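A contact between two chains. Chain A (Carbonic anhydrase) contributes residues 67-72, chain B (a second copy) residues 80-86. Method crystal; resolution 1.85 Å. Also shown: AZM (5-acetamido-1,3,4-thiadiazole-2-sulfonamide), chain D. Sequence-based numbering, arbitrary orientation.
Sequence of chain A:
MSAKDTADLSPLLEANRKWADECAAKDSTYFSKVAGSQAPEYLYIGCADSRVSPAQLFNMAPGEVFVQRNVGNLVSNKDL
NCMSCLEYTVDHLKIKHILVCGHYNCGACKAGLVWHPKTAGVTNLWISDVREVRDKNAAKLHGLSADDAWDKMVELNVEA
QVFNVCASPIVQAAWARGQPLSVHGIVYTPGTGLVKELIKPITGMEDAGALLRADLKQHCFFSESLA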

# COMPACT_ATOMS: atom_id res chain seq x y z
N VAL A 67 15.84 -3.88 12.15
CA VAL A 67 16.09 -3.14 10.93
C VAL A 67 14.97 -3.12 9.87
O VAL A 67 14.48 -4.13 9.50
CB VAL A 67 17.36 -3.65 10.27
CG1 VAL A 67 17.55 -3.02 8.95
CG2 VAL A 67 18.55 -3.41 11.16
N GLN A 68 14.61 -1.93 9.44
CA GLN A 68 13.86 -1.70 8.22
C GLN A 68 14.78 -1.05 7.19
O GLN A 68 15.41 -0.09 7.48
CB GLN A 68 12.66 -0.81 8.49
CG GLN A 68 12.19 0.03 7.34
CD GLN A 68 11.30 -0.68 6.35
OE1 GLN A 68 10.91 -0.11 5.38
NE2 GLN A 68 10.95 -1.88 6.63
N ARG A 69 14.83 -1.59 5.98
CA ARG A 69 15.67 -0.92 4.97
C ARG A 69 14.85 -0.93 3.69
O ARG A 69 14.26 -1.94 3.35
CB ARG A 69 16.97 -1.73 4.74
CG ARG A 69 18.03 -1.36 5.84
CD ARG A 69 19.23 -2.29 5.63
NE ARG A 69 19.99 -1.99 4.39
CZ ARG A 69 21.14 -2.56 4.08
NH1 ARG A 69 21.71 -3.51 4.86
NH2 ARG A 69 21.70 -2.24 2.95
N ASN A 70 14.72 0.25 3.11
CA ASN A 70 13.96 0.36 1.83
C ASN A 70 14.66 1.39 0.95
O ASN A 70 15.59 2.08 1.41
CB ASN A 70 12.47 0.78 2.14
CG ASN A 70 12.37 2.18 2.77
OD1 ASN A 70 12.78 3.21 2.20
ND2 ASN A 70 11.75 2.25 3.95
N VAL A 71 14.24 1.49 -0.30
CA VAL A 71 14.89 2.48 -1.20
C VAL A 71 14.66 3.92 -0.77
O VAL A 71 13.52 4.44 -0.74
CB VAL A 71 14.38 2.22 -2.69
CG1 VAL A 71 14.69 3.48 -3.57
CG2 VAL A 71 14.89 0.86 -3.22
N GLY A 72 15.76 4.61 -0.42
CA GLY A 72 15.60 5.96 0.09
C GLY A 72 15.26 6.15 1.57
O GLY A 72 15.05 7.25 1.97
C1 AZM D . 19.49 3.76 -5.14
C2 AZM D . 18.42 4.41 -7.20
C3 AZM D . 16.34 4.86 -8.29
C4 AZM D . 15.60 4.94 -9.61
N1 AZM D . 20.61 4.29 -2.66
N2 AZM D . 19.79 4.54 -7.23
N3 AZM D . 20.47 4.13 -5.97
N4 AZM D . 17.68 4.91 -8.31
O1 AZM D . 20.46 1.95 -3.52
O2 AZM D . 18.52 3.25 -2.95
O3 AZM D . 15.75 4.74 -7.18
S1 AZM D . 19.89 3.19 -3.54
S2 AZM D . 17.82 3.77 -5.75
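Chain B, residues 80-86: LNCMSCL

A helix can pack against the end of a strand through a few well-placed residues, combining one directed polar bond with apolar contact and a bridging water. Here residues 80-86 of chain B, helical throughout, lie over the strand 67-70 of chain A and the loop that follows it. The N-to-C directions of strand and helix make an angle of 59°, so the helix runs obliquely, neither parallel nor antiparallel to the strand, with the axes approaching to 8.9 Å. Asn70(A) CA lies 6.3 Å from Asn81(B) CA. Val71(A) CA lies 6.2 Å from Cys85(B) CA, so residues one helical turn apart face consecutive residues of chain A.

Asn81(B) covers the most surface. Its CA-to-CB bond points sideways, yet its t rotamer brings the amide close enough for ND2 to donate to OE1 of Gln68(A) at 3.0 Å. That same OE1 accepts from ND2 of Asn70(A) at 2.9 Å, so one carbonyl joins both asparagines. Close by, Asn81(B) OD1 lies 3.2 Å from Asn70(A) CB.

Val71(A), nearly matching it in area, points toward the helix, its CG2 4.0 Å from Cys85(B) SG and equally far from Ser84(B) O. A water completes the junction, accepting from Val71(A) N at 2.8 Å and donating to Asn81(B) O at 2.7 Å. Meanwhile CG1 of Val71(A) lies 3.8 Å from S2 of AZM, so this valine touches both ligand and neighbouring chain.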

# COMPACT_ATOMS: atom_id res chain seq x y z
N LEU B 80 4.78 -1.82 -2.63
CA LEU B 80 5.77 -0.98 -3.38
C LEU B 80 7.06 -0.86 -2.66
O LEU B 80 8.10 -0.58 -3.28
CB LEU B 80 5.20 0.41 -3.66
CG LEU B 80 3.87 0.39 -4.51
CD1 LEU B 80 3.39 1.83 -4.66
CD2 LEU B 80 4.23 -0.33 -5.90
N ASN B 81 7.08 -1.10 -1.34
CA ASN B 81 8.34 -1.10 -0.64
C ASN B 81 9.22 -2.28 -1.05
O ASN B 81 10.38 -2.03 -1.52
CB ASN B 81 8.02 -1.05 0.91
CG ASN B 81 9.29 -1.03 1.76
OD1 ASN B 81 10.39 -1.54 1.37
ND2 ASN B 81 9.13 -0.40 2.97
N CYS B 82 8.75 -3.54 -0.92
CA CYS B 82 9.66 -4.60 -1.28
C CYS B 82 9.75 -4.60 -2.87
O CYS B 82 10.84 -4.86 -3.41
CB CYS B 82 9.06 -5.92 -0.86
SG CYS B 82 9.99 -7.41 -1.27
N MET B 83 8.69 -4.16 -3.53
CA MET B 83 8.76 -4.23 -5.06
C MET B 83 9.77 -3.26 -5.65
O MET B 83 10.39 -3.59 -6.68
CB MET B 83 7.41 -4.08 -5.68
CG MET B 83 6.52 -5.32 -5.57
SD MET B 83 7.17 -6.79 -6.45
CE MET B 83 7.58 -7.88 -5.02
N SER B 84 9.95 -2.09 -5.04
CA SER B 84 10.98 -1.20 -5.52
C SER B 84 12.39 -1.68 -5.23
O SER B 84 13.33 -1.41 -6.08
CB SER B 84 10.70 0.23 -5.08
OG SER B 84 10.77 0.23 -3.66
N CYS B 85 12.62 -2.37 -4.11
CA CYS B 85 13.96 -3.02 -3.91
C CYS B 85 14.18 -4.03 -5.11
O CYS B 85 15.28 -4.08 -5.67
CB CYS B 85 14.12 -3.72 -2.52
SG CYS B 85 14.15 -2.58 -1.23
N LEU B 86 13.17 -4.80 -5.42
CA LEU B 86 13.29 -5.80 -6.42
C LEU B 86 13.49 -5.19 -7.79
O LEU B 86 14.32 -5.62 -8.51
CB LEU B 86 12.07 -6.69 -6.39
CG LEU B 86 12.08 -7.99 -7.14
CD1 LEU B 86 13.14 -8.89 -6.68
CD2 LEU B 86 10.78 -8.66 -6.97
O HOH W 1 11.92 0.16 -1.18